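PDB 6U7J: beta-glucuronidase from uncultured Clostridium sp., which hydrolyses beta-D-glucuronides, freeing glucuronic acid from its conjugates, and as a gut microbial enzyme probably takes part in reactivating estrogens. Local coordinates for residues Y300-F304 with R589-M593; I483-K488 with N535-E541. One frame throughout, in Å; residues are numbered along the deposited sequence.

Contact 1: Y300-F304 with R589-M593; sequences YFKGF and RWRKM
K302 and W590 each set CG anti to the carbonyl carbon (chi1 -54° for the lysine), which lays the lysine chain along the indole, the two side chains running past each other in opposite directions. CB of K302 sits squarely over the five-membered ring of W590, 3.7 Å from its centroid, in a CH-pi contact. Further out the lysine bends at chi3, and K302 NZ turns in to give a 2.9 Å hydrogen bond to W590 O, tilted 31° from the carbonyl plane. M593 N reaches that oxygen from the opposite face, so two donors grip it. The far end of the indole lies against the strand backbone: W590 CH2 comes to 3.3 Å from G303 O. Beyond it the W590 edge points at the face of F304 in an offset edge-to-face pair, ring planes 72° apart and centroids 5.4 Å. Next to the indole, M593 also touches the lysine chain; it bends at chi3 and carries its methyl to Y300, CE lying 3.4 Å from Y300 CE1, and the sulfur stands oblique to the ring in a Met-aromatic contact. E548 takes hydrogen bonds from Y300 OH and W590 NE1 and a salt bridge from R589 NH1, while R589 NH2 goes to D540. Strand 297-305 pairs in parallel with 336-338 and 545-551, so this is the first strand of the family 2 TIM barrel, covered on its outside by the C-terminal helix 581-592, a beta-alpha packing layer of the (beta/alpha)8 fold.

Contact 2: I483-K488 with N535-E541; sequences IYPSLK and NNKAMDE
Helices 483-488 and 535-540 run in roughly the same direction, their axes crossing at -41° and approaching to 7.7 Å, with K488 and A538 the nearest CA pair. The small A538 makes that closeness possible: its CB rests on the backbone of the other helix, 3.6 Å from Y484 O, and also meets L487 CB. Y484 lies beside it, CG anti to the backbone N (chi1 154°), which swings the ring across to the second helix. There the K537 chain passes over one face of the ring, its NZ in a cation-pi contact 4.3 Å from the Y484 centroid, though the chain is modelled too tightly there for its detail to carry weight. A538 CA and E541 OE1 lie at the ring's edge, near its plane. The phenol ends on the carboxylate, Y484 OH giving a hydrogen bond to E541 OE1 whose very short length, 2.5 Å, is uncertain, with ring and carboxylate planes 77° apart. These are neighbouring helices of the outer layer of the TIM barrel, and strand 502-506 follows the first of them and 545-551 the second, each entering the parallel barrel sheet. K488 comes in almost at right angles to E541, with K488 NZ in a salt bridge of 3.5 Å to E541 OE1, and its ammonium group would probably favour the charged carboxylate. Toward the other end, N535 turns its amide across I483 and L487: OD1 of N535 lies 3.3 Å from I483 CG2 and equally near L487 CD2. That same leucine methyl continues to M539 CG, and M539 in turn packs on V545 and E548 of strand 545-551.

Overall arrangement
From the N terminus, the chain runs through parts rich in beta sheet until strand 297-305, where contact 1 begins. Further barrel strands and helices follow, up to strand 465-468. Helix 480-498 then meets helix 525-540 in contact 2, closing a short loop of 46 residues that contains strand 502-506. Helix 581-592 finally returns to the first barrel strand, so contact 1 closes a loop of 284 residues with contact 2 wholly within it. Their centres are about 16 Å apart, and a salt bridge joins them: R589 NH2 lies 2.8 Å from D540 OD2. Through it the C-terminal helix is tied to helix 525-540 on the barrel's outside.

Contact 1: Y300-F304 with R589-M593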
ATOM      1  N   TYR B 300     -10.521 -17.800  31.247  1.00 41.32           N
ATOM      2  CA  TYR B 300     -11.174 -16.910  30.297  1.00 35.99           C
ATOM      3  C   TYR B 300     -10.418 -17.030  28.978  1.00 32.53           C
ATOM      4  O   TYR B 300      -9.204 -16.813  28.935  1.00 33.29           O
ATOM      5  CB  TYR B 300     -11.187 -15.474  30.840  1.00 37.82           C
ATOM      6  CG  TYR B 300     -11.977 -14.505  29.992  1.00 36.05           C
ATOM      7  CD1 TYR B 300     -11.357 -13.778  28.979  1.00 35.25           C
ATOM      8  CD2 TYR B 300     -13.344 -14.334  30.181  1.00 30.81           C
ATOM      9  CE1 TYR B 300     -12.078 -12.894  28.181  1.00 33.58           C
ATOM     10  CE2 TYR B 300     -14.077 -13.453  29.379  1.00 33.66           C
ATOM     11  CZ  TYR B 300     -13.429 -12.738  28.385  1.00 32.76           C
ATOM     12  OH  TYR B 300     -14.127 -11.855  27.594  1.00 37.02           O
ATOM     13  N   PHE B 301     -11.111 -17.456  27.926  1.00 36.29           N
ATOM     14  CA  PHE B 301     -10.477 -17.635  26.618  1.00 33.93           C
ATOM     15  C   PHE B 301     -10.137 -16.270  26.005  1.00 35.29           C
ATOM     16  O   PHE B 301     -11.019 -15.419  25.832  1.00 32.88           O
ATOM     17  CB  PHE B 301     -11.392 -18.407  25.664  1.00 34.26           C
ATOM     18  CG  PHE B 301     -11.651 -19.844  26.059  1.00 36.66           C
ATOM     19  CD1 PHE B 301     -12.547 -20.155  27.067  1.00 36.78           C
ATOM     20  CD2 PHE B 301     -11.047 -20.888  25.367  1.00 37.72           C
ATOM     21  CE1 PHE B 301     -12.799 -21.468  27.407  1.00 39.31           C
ATOM     22  CE2 PHE B 301     -11.310 -22.204  25.691  1.00 34.97           C
ATOM     23  CZ  PHE B 301     -12.179 -22.494  26.722  1.00 36.95           C
ATOM     24  N   LYS B 302      -8.859 -16.072  25.679  1.00 35.35           N
ATOM     25  CA  LYS B 302      -8.389 -14.913  24.926  1.00 35.41           C
ATOM     26  C   LYS B 302      -7.579 -15.412  23.734  1.00 31.52           C
ATOM     27  O   LYS B 302      -6.517 -16.021  23.916  1.00 28.58           O
ATOM     28  CB  LYS B 302      -7.520 -13.992  25.796  1.00 32.38           C
ATOM     29  CG  LYS B 302      -8.154 -13.525  27.104  1.00 36.57           C
ATOM     30  CD  LYS B 302      -7.126 -12.788  27.963  1.00 32.57           C
ATOM     31  CE  LYS B 302      -5.956 -13.707  28.307  1.00 36.66           C
ATOM     32  NZ  LYS B 302      -4.873 -12.986  29.018  1.00 32.39           N
ATOM     33  N   GLY B 303      -8.051 -15.123  22.524  1.00 29.60           N
ATOM     34  CA  GLY B 303      -7.348 -15.595  21.346  1.00 29.29           C
ATOM     35  C   GLY B 303      -8.122 -15.427  20.059  1.00 29.46           C
ATOM     36  O   GLY B 303      -8.824 -14.426  19.875  1.00 28.75           O
ATOM     37  N   PHE B 304      -8.016 -16.419  19.172  1.00 27.13           N
ATOM     38  CA  PHE B 304      -8.500 -16.327  17.802  1.00 29.60           C
ATOM     39  C   PHE B 304      -8.916 -17.695  17.304  1.00 35.11           C
ATOM     40  O   PHE B 304      -8.319 -18.712  17.666  1.00 31.32           O
ATOM     41  CB  PHE B 304      -7.428 -15.838  16.808  1.00 32.25           C
ATOM     42  CG  PHE B 304      -6.687 -14.618  17.238  1.00 28.94           C
ATOM     43  CD1 PHE B 304      -5.563 -14.723  18.044  1.00 24.98           C
ATOM     44  CD2 PHE B 304      -7.092 -13.369  16.800  1.00 32.09           C
ATOM     45  CE1 PHE B 304      -4.869 -13.599  18.432  1.00 28.64           C
ATOM     46  CE2 PHE B 304      -6.407 -12.224  17.187  1.00 30.59           C
ATOM     47  CZ  PHE B 304      -5.289 -12.338  18.009  1.00 28.57           C
ATOM     48  N   ARG B 589      -5.011  -4.812  26.359  1.00 31.87           N
ATOM     49  CA  ARG B 589      -6.114  -5.415  27.096  1.00 32.07           C
ATOM     50  C   ARG B 589      -5.759  -6.825  27.589  1.00 38.49           C
ATOM     51  O   ARG B 589      -5.812  -7.109  28.792  1.00 38.39           O
ATOM     52  CB  ARG B 589      -7.356  -5.436  26.215  1.00 32.55           C
ATOM     53  CG  ARG B 589      -8.510  -6.260  26.746  1.00 31.84           C
ATOM     54  CD  ARG B 589      -9.616  -6.213  25.725  1.00 37.06           C
ATOM     55  NE  ARG B 589     -10.734  -7.109  26.002  1.00 35.72           N
ATOM     56  CZ  ARG B 589     -11.716  -6.835  26.851  1.00 38.01           C
ATOM     57  NH1 ARG B 589     -12.706  -7.702  27.025  1.00 34.20           N
ATOM     58  NH2 ARG B 589     -11.698  -5.701  27.540  1.00 34.76           N
ATOM     59  N   TRP B 590      -5.378  -7.728  26.679  1.00 34.58           N
ATOM     60  CA  TRP B 590      -5.211  -9.125  27.088  1.00 36.33           C
ATOM     61  C   TRP B 590      -4.052  -9.309  28.062  1.00 35.31           C
ATOM     62  O   TRP B 590      -4.123 -10.169  28.942  1.00 36.03           O
ATOM     63  CB  TRP B 590      -5.009 -10.034  25.872  1.00 27.00           C
ATOM     64  CG  TRP B 590      -6.269 -10.319  25.100  1.00 27.18           C
ATOM     65  CD1 TRP B 590      -7.550 -10.030  25.469  1.00 31.30           C
ATOM     66  CD2 TRP B 590      -6.356 -10.933  23.806  1.00 29.98           C
ATOM     67  NE1 TRP B 590      -8.432 -10.423  24.487  1.00 31.55           N
ATOM     68  CE2 TRP B 590      -7.723 -10.986  23.457  1.00 28.58           C
ATOM     69  CE3 TRP B 590      -5.412 -11.439  22.911  1.00 25.96           C
ATOM     70  CZ2 TRP B 590      -8.166 -11.525  22.250  1.00 31.73           C
ATOM     71  CZ3 TRP B 590      -5.855 -11.971  21.702  1.00 26.73           C
ATOM     72  CH2 TRP B 590      -7.217 -12.018  21.389  1.00 30.33           C
ATOM     73  N   ARG B 591      -2.988  -8.519  27.937  1.00 33.83           N
ATOM     74  CA  ARG B 591      -1.884  -8.673  28.876  1.00 38.65           C
ATOM     75  C   ARG B 591      -2.237  -8.184  30.277  1.00 43.95           C
ATOM     76  O   ARG B 591      -1.572  -8.580  31.232  1.00 43.97           O
ATOM     77  CB  ARG B 591      -0.636  -7.949  28.367  1.00 39.95           C
ATOM     78  CG  ARG B 591       0.034  -8.697  27.209  1.00 40.29           C
ATOM     79  CD  ARG B 591       1.479  -8.268  26.984  1.00 42.04           C
ATOM     80  NE  ARG B 591       2.253  -9.363  26.396  1.00 52.26           N
ATOM     81  CZ  ARG B 591       3.077 -10.156  27.079  1.00 50.08           C
ATOM     82  NH1 ARG B 591       3.733 -11.126  26.458  1.00 46.81           N
ATOM     83  NH2 ARG B 591       3.245  -9.972  28.383  1.00 47.13           N
ATOM     84  N   LYS B 592      -3.265  -7.345  30.423  1.00 39.68           N
ATOM     85  CA  LYS B 592      -3.679  -6.930  31.757  1.00 45.69           C
ATOM     86  C   LYS B 592      -4.768  -7.818  32.341  1.00 51.16           C
ATOM     87  O   LYS B 592      -5.078  -7.684  33.529  1.00 49.63           O
ATOM     88  CB  LYS B 592      -4.145  -5.469  31.763  1.00 41.68           C
ATOM     89  CG  LYS B 592      -3.002  -4.430  31.796  1.00 53.26           C
ATOM     90  CD  LYS B 592      -1.995  -4.601  30.634  1.00 56.96           C
ATOM     91  CE  LYS B 592      -0.858  -3.581  30.645  1.00 61.50           C
ATOM     92  NZ  LYS B 592       0.258  -4.048  31.522  1.00 60.43           N
ATOM     93  N   MET B 593      -5.348  -8.724  31.548  1.00 47.32           N
ATOM     94  CA  MET B 593      -6.255  -9.742  32.065  1.00 47.28           C
ATOM     95  C   MET B 593      -5.455 -10.966  32.488  1.00 49.53           C
ATOM     96  O   MET B 593      -4.696 -10.908  33.448  1.00 57.09           O
ATOM     97  CB  MET B 593      -7.296 -10.143  31.022  1.00 41.59           C
ATOM     98  CG  MET B 593      -8.108  -9.005  30.478  1.00 46.16           C
ATOM     99  SD  MET B 593      -9.116  -9.549  29.070  1.00 49.70           S
ATOM    100  CE  MET B 593     -10.224 -10.660  29.920  1.00 43.57           C
TER

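Contact 2: I483-K488 with N535-E541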
ATOM      1  N   ILE B 483     -22.772  -0.734  18.223  1.00 37.25           N
ATOM      2  CA  ILE B 483     -22.109  -2.018  18.460  1.00 39.30           C
ATOM      3  C   ILE B 483     -22.335  -2.483  19.893  1.00 39.11           C
ATOM      4  O   ILE B 483     -22.865  -3.572  20.134  1.00 37.46           O
ATOM      5  CB  ILE B 483     -20.603  -1.926  18.152  1.00 36.57           C
ATOM      6  CG1 ILE B 483     -20.355  -1.550  16.690  1.00 34.66           C
ATOM      7  CG2 ILE B 483     -19.903  -3.261  18.498  1.00 29.16           C
ATOM      8  CD1 ILE B 483     -18.892  -1.346  16.390  1.00 29.75           C
ATOM      9  N   TYR B 484     -21.892  -1.682  20.859  1.00 33.45           N
ATOM     10  CA  TYR B 484     -22.007  -2.072  22.261  1.00 39.61           C
ATOM     11  C   TYR B 484     -23.436  -2.423  22.662  1.00 38.50           C
ATOM     12  O   TYR B 484     -23.635  -3.496  23.257  1.00 38.77           O
ATOM     13  CB  TYR B 484     -21.417  -0.968  23.148  1.00 39.33           C
ATOM     14  CG  TYR B 484     -22.010  -0.934  24.537  1.00 43.95           C
ATOM     15  CD1 TYR B 484     -21.746  -1.951  25.446  1.00 41.56           C
ATOM     16  CD2 TYR B 484     -22.838   0.118  24.937  1.00 41.42           C
ATOM     17  CE1 TYR B 484     -22.278  -1.934  26.718  1.00 41.18           C
ATOM     18  CE2 TYR B 484     -23.383   0.152  26.207  1.00 43.02           C
ATOM     19  CZ  TYR B 484     -23.100  -0.885  27.097  1.00 52.62           C
ATOM     20  OH  TYR B 484     -23.625  -0.877  28.373  1.00 52.73           O
ATOM     21  N   PRO B 485     -24.459  -1.605  22.380  1.00 41.28           N
ATOM     22  CA  PRO B 485     -25.827  -2.026  22.729  1.00 38.48           C
ATOM     23  C   PRO B 485     -26.251  -3.313  22.053  1.00 37.51           C
ATOM     24  O   PRO B 485     -26.861  -4.175  22.702  1.00 37.54           O
ATOM     25  CB  PRO B 485     -26.689  -0.844  22.258  1.00 36.05           C
ATOM     26  CG  PRO B 485     -25.774   0.290  22.203  1.00 44.92           C
ATOM     27  CD  PRO B 485     -24.449  -0.253  21.794  1.00 40.60           C
ATOM     28  N   SER B 486     -25.960  -3.465  20.755  1.00 37.99           N
ATOM     29  CA  SER B 486     -26.430  -4.643  20.038  1.00 35.51           C
ATOM     30  C   SER B 486     -25.834  -5.921  20.610  1.00 36.21           C
ATOM     31  O   SER B 486     -26.530  -6.932  20.740  1.00 37.42           O
ATOM     32  CB  SER B 486     -26.111  -4.528  18.551  1.00 34.56           C
ATOM     33  OG  SER B 486     -26.820  -3.449  17.987  1.00 39.08           O
ATOM     34  N   LEU B 487     -24.544  -5.904  20.939  1.00 34.93           N
ATOM     35  CA  LEU B 487     -23.917  -7.133  21.407  1.00 37.08           C
ATOM     36  C   LEU B 487     -24.344  -7.455  22.833  1.00 41.05           C
ATOM     37  O   LEU B 487     -24.624  -8.618  23.145  1.00 40.74           O
ATOM     38  CB  LEU B 487     -22.394  -7.038  21.304  1.00 34.08           C
ATOM     39  CG  LEU B 487     -21.727  -8.392  21.587  1.00 36.84           C
ATOM     40  CD1 LEU B 487     -22.114  -9.436  20.540  1.00 33.22           C
ATOM     41  CD2 LEU B 487     -20.213  -8.287  21.705  1.00 33.50           C
ATOM     42  N   LYS B 488     -24.403  -6.443  23.712  1.00 37.61           N
ATOM     43  CA  LYS B 488     -24.866  -6.680  25.076  1.00 36.70           C
ATOM     44  C   LYS B 488     -26.260  -7.290  25.077  1.00 37.31           C
ATOM     45  O   LYS B 488     -26.516  -8.283  25.768  1.00 39.49           O
ATOM     46  CB  LYS B 488     -24.862  -5.388  25.886  1.00 39.05           C
ATOM     47  CG  LYS B 488     -25.067  -5.599  27.390  1.00 38.83           C
ATOM     48  CD  LYS B 488     -25.050  -4.247  28.118  1.00 49.65           C
ATOM     49  CE  LYS B 488     -25.475  -4.363  29.589  1.00 45.05           C
ATOM     50  NZ  LYS B 488     -24.827  -5.532  30.218  1.00 49.40           N
ATOM     51  N   ASN B 535     -17.282  -3.936  20.910  1.00 31.54           N
ATOM     52  CA  ASN B 535     -17.726  -5.286  21.221  1.00 33.86           C
ATOM     53  C   ASN B 535     -17.192  -5.721  22.579  1.00 30.48           C
ATOM     54  O   ASN B 535     -17.935  -6.269  23.399  1.00 30.81           O
ATOM     55  CB  ASN B 535     -17.303  -6.258  20.115  1.00 29.47           C
ATOM     56  CG  ASN B 535     -18.224  -6.187  18.908  1.00 32.66           C
ATOM     57  OD1 ASN B 535     -19.410  -6.506  19.000  1.00 32.78           O
ATOM     58  ND2 ASN B 535     -17.689  -5.737  17.770  1.00 29.17           N
ATOM     59  N   ASN B 536     -15.917  -5.436  22.852  1.00 30.30           N
ATOM     60  CA  ASN B 536     -15.323  -5.837  24.121  1.00 31.16           C
ATOM     61  C   ASN B 536     -16.038  -5.180  25.295  1.00 38.16           C
ATOM     62  O   ASN B 536     -16.187  -5.791  26.364  1.00 35.22           O
ATOM     63  CB  ASN B 536     -13.837  -5.488  24.130  1.00 31.27           C
ATOM     64  CG  ASN B 536     -13.011  -6.479  23.341  1.00 33.13           C
ATOM     65  OD1 ASN B 536     -13.518  -7.516  22.930  1.00 32.43           O
ATOM     66  ND2 ASN B 536     -11.740  -6.162  23.118  1.00 30.23           N
ATOM     67  N   LYS B 537     -16.486  -3.933  25.110  1.00 36.02           N
ATOM     68  CA  LYS B 537     -17.241  -3.246  26.150  1.00 35.09           C
ATOM     69  C   LYS B 537     -18.496  -4.024  26.513  1.00 38.92           C
ATOM     70  O   LYS B 537     -18.837  -4.149  27.692  1.00 37.22           O
ATOM     71  CB  LYS B 537     -17.605  -1.843  25.679  1.00 36.82           C
ATOM     72  CG  LYS B 537     -18.133  -0.949  26.772  1.00 49.79           C
ATOM     73  CD  LYS B 537     -18.597   0.379  26.205  1.00 47.82           C
ATOM     74  CE  LYS B 537     -19.962   0.757  26.775  1.00 53.23           C
ATOM     75  NZ  LYS B 537     -19.983   2.140  27.332  1.00 57.50           N
ATOM     76  N   ALA B 538     -19.189  -4.562  25.504  1.00 37.65           N
ATOM     77  CA  ALA B 538     -20.400  -5.335  25.753  1.00 39.40           C
ATOM     78  C   ALA B 538     -20.103  -6.558  26.615  1.00 41.06           C
ATOM     79  O   ALA B 538     -20.777  -6.806  27.620  1.00 40.66           O
ATOM     80  CB  ALA B 538     -21.033  -5.750  24.426  1.00 36.30           C
ATOM     81  N   MET B 539     -19.092  -7.336  26.233  1.00 38.52           N
ATOM     82  CA  MET B 539     -18.781  -8.557  26.964  1.00 40.06           C
ATOM     83  C   MET B 539     -18.314  -8.258  28.381  1.00 42.26           C
ATOM     84  O   MET B 539     -18.573  -9.044  29.302  1.00 40.66           O
ATOM     85  CB  MET B 539     -17.716  -9.353  26.220  1.00 31.06           C
ATOM     86  CG  MET B 539     -18.101  -9.747  24.805  1.00 36.85           C
ATOM     87  SD  MET B 539     -16.738 -10.666  24.035  1.00 38.68           S
ATOM     88  CE  MET B 539     -16.156  -9.443  22.849  1.00 36.53           C
ATOM     89  N   ASP B 540     -17.620  -7.137  28.575  1.00 36.66           N
ATOM     90  CA  ASP B 540     -17.148  -6.793  29.906  1.00 38.67           C
ATOM     91  C   ASP B 540     -18.293  -6.520  30.875  1.00 42.99           C
ATOM     92  O   ASP B 540     -18.089  -6.593  32.090  1.00 39.49           O
ATOM     93  CB  ASP B 540     -16.214  -5.591  29.823  1.00 35.04           C
ATOM     94  CG  ASP B 540     -14.831  -5.976  29.344  1.00 41.84           C
ATOM     95  OD1 ASP B 540     -14.529  -7.195  29.323  1.00 40.82           O
ATOM     96  OD2 ASP B 540     -14.047  -5.067  28.996  1.00 38.23           O
ATOM     97  N   GLU B 541     -19.493  -6.235  30.374  1.00 42.44           N
ATOM     98  CA  GLU B 541     -20.652  -6.014  31.232  1.00 46.42           C
ATOM     99  C   GLU B 541     -21.497  -7.270  31.450  1.00 46.63           C
ATOM    100  O   GLU B 541     -22.565  -7.181  32.058  1.00 49.07           O
ATOM    101  CB  GLU B 541     -21.521  -4.894  30.654  1.00 41.22           C
ATOM    102  CG  GLU B 541     -20.820  -3.560  30.707  1.00 42.72           C
ATOM    103  CD  GLU B 541     -21.678  -2.394  30.253  1.00 47.05           C
ATOM    104  OE1 GLU B 541     -22.893  -2.578  29.996  1.00 40.97           O
ATOM    105  OE2 GLU B 541     -21.113  -1.281  30.156  1.00 47.44           O
TER